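Local coordinates for protein ALDH21) (Physcomitrella patens subsp. patens, PDB 5MZ5) that oxidises succinic semialdehyde with NADP(+) as cofactor, as a plant member of the aldehyde dehydrogenase family, at residues 127-130 with 131-134. Residues are numbered along the deposited sequence; the frame is centred on the assembly and turned at random.
Sequences GKPI and KDAR
Arg134 reaches back one helical turn and lays its guanidinium over Ile130. Arg134 CB is 3.6 Å from Ile130 O. Arg134 CG comes closer to Ile130 O, at 3.3 Å. From CG to NE the chain is extended, which carries the flat group past the carbonyl to the isoleucine side chain. There Ile130 CG1 sits over one face, toward the rim, with Arg134 NH2 3.4 Å away. Ile130 CG1 is anti to the backbone N (chi1 -168°) and lies beside the carbonyl carbon, whose oxygen the arginine chain passes. The polar end is held elsewhere: NE pairs with Glu116 and NH1 with Glu355. With an alanine here, Ile130 CG1 would probably lose the guanidinium that lies against it, and Glu116 this charged mate.

Pro129 is the N-cap residue, and its O accepts the first-turn bond from Ala133 N at 2.9 Å. Asp132 OD2 lies beside the proline ring, 3.4 Å from Pro129 CD. Lys128 CD packs 3.9 Å from Ala133 CA. Lys128 NZ makes a salt bridge with Glu136 and hydrogen bonds to Gln315 OE1 and Asn189 O; Asn189 binds succinate in another structure.

The turn starts helix 130-151 just after helix 115-126, whose Gln120 and Thr123 touch Ile130.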
ATOM      1  N   GLY A 127      28.518  22.992  20.019  1.00 27.34           N
ATOM      2  CA  GLY A 127      29.810  22.454  20.416  1.00 27.15           C
ATOM      3  C   GLY A 127      30.189  21.189  19.661  1.00 30.90           C
ATOM      4  O   GLY A 127      31.208  20.570  19.971  1.00 31.12           O
ATOM      5  N   LYS A 128      29.375  20.763  18.675  1.00 28.29           N
ATOM      6  CA  LYS A 128      29.691  19.553  17.911  1.00 27.34           C
ATOM      7  C   LYS A 128      30.797  19.827  16.889  1.00 30.19           C
ATOM      8  O   LYS A 128      30.830  20.914  16.315  1.00 27.91           O
ATOM      9  CB  LYS A 128      28.441  18.889  17.288  1.00 28.48           C
ATOM     10  CG  LYS A 128      27.868  19.563  16.022  1.00 35.66           C
ATOM     11  CD  LYS A 128      26.644  18.843  15.475  1.00 39.63           C
ATOM     12  CE  LYS A 128      25.493  18.800  16.466  1.00 46.60           C
ATOM     13  NZ  LYS A 128      24.697  17.547  16.319  1.00 53.39           N
ATOM     14  N   PRO A 129      31.737  18.881  16.675  1.00 27.95           N
ATOM     15  CA  PRO A 129      32.806  19.122  15.688  1.00 28.10           C
ATOM     16  C   PRO A 129      32.265  19.515  14.308  1.00 31.72           C
ATOM     17  O   PRO A 129      31.203  19.035  13.922  1.00 31.11           O
ATOM     18  CB  PRO A 129      33.555  17.791  15.672  1.00 29.92           C
ATOM     19  CG  PRO A 129      33.311  17.227  17.032  1.00 34.08           C
ATOM     20  CD  PRO A 129      31.882  17.552  17.302  1.00 29.02           C
ATOM     21  N   ILE A 130      32.976  20.403  13.584  1.00 29.01           N
ATOM     22  CA  ILE A 130      32.577  20.926  12.267  1.00 29.91           C
ATOM     23  C   ILE A 130      32.252  19.811  11.247  1.00 33.94           C
ATOM     24  O   ILE A 130      31.314  19.976  10.468  1.00 32.92           O
ATOM     25  CB  ILE A 130      33.579  21.984  11.703  1.00 33.33           C
ATOM     26  CG1 ILE A 130      33.002  22.735  10.465  1.00 33.38           C
ATOM     27  CG2 ILE A 130      34.980  21.395  11.421  1.00 34.11           C
ATOM     28  CD1 ILE A 130      31.721  23.591  10.697  1.00 38.67           C
ATOM     29  N   LYS A 131      32.979  18.676  11.284  1.00 31.77           N
ATOM     30  CA  LYS A 131      32.710  17.543  10.389  1.00 31.51           C
ATOM     31  C   LYS A 131      31.310  16.985  10.687  1.00 32.54           C
ATOM     32  O   LYS A 131      30.567  16.709   9.747  1.00 31.43           O
ATOM     33  CB  LYS A 131      33.797  16.452  10.548  1.00 35.15           C
ATOM     34  CG  LYS A 131      34.673  16.173   9.314  1.00 55.75           C
ATOM     35  CD  LYS A 131      35.444  17.372   8.755  1.00 68.92           C
ATOM     36  CE  LYS A 131      36.749  16.962   8.107  1.00 77.99           C
ATOM     37  NZ  LYS A 131      37.142  17.854   6.984  1.00 83.98           N
ATOM     38  N   ASP A 132      30.944  16.856  11.991  1.00 28.64           N
ATOM     39  CA  ASP A 132      29.612  16.380  12.406  1.00 28.64           C
ATOM     40  C   ASP A 132      28.526  17.395  12.074  1.00 30.78           C
ATOM     41  O   ASP A 132      27.439  16.995  11.657  1.00 30.15           O
ATOM     42  CB  ASP A 132      29.577  16.042  13.912  1.00 31.88           C
ATOM     43  CG  ASP A 132      30.496  14.907  14.332  1.00 49.35           C
ATOM     44  OD1 ASP A 132      30.853  14.075  13.461  1.00 52.86           O
ATOM     45  OD2 ASP A 132      30.818  14.819  15.541  1.00 55.68           O
ATOM     46  N   ALA A 133      28.822  18.713  12.259  1.00 27.36           N
ATOM     47  CA  ALA A 133      27.911  19.815  11.945  1.00 27.08           C
ATOM     48  C   ALA A 133      27.552  19.809  10.453  1.00 29.60           C
ATOM     49  O   ALA A 133      26.384  19.972  10.137  1.00 28.60           O
ATOM     50  CB  ALA A 133      28.530  21.142  12.343  1.00 28.36           C
ATOM     51  N   ARG A 134      28.542  19.562   9.557  1.00 27.04           N
ATOM     52  CA  ARG A 134      28.356  19.462   8.089  1.00 27.20           C
ATOM     53  C   ARG A 134      27.486  18.263   7.755  1.00 30.39           C
ATOM     54  O   ARG A 134      26.586  18.391   6.925  1.00 28.31           O
ATOM     55  CB  ARG A 134      29.700  19.388   7.338  1.00 26.09           C
ATOM     56  CG  ARG A 134      30.453  20.717   7.368  1.00 26.73           C
ATOM     57  CD  ARG A 134      31.644  20.719   6.434  1.00 33.60           C
ATOM     58  NE  ARG A 134      32.496  21.884   6.677  1.00 35.62           N
ATOM     59  CZ  ARG A 134      33.751  21.819   7.113  1.00 39.06           C
ATOM     60  NH1 ARG A 134      34.332  20.643   7.319  1.00 26.95           N
ATOM     61  NH2 ARG A 134      34.439  22.930   7.336  1.00 27.49           N
TER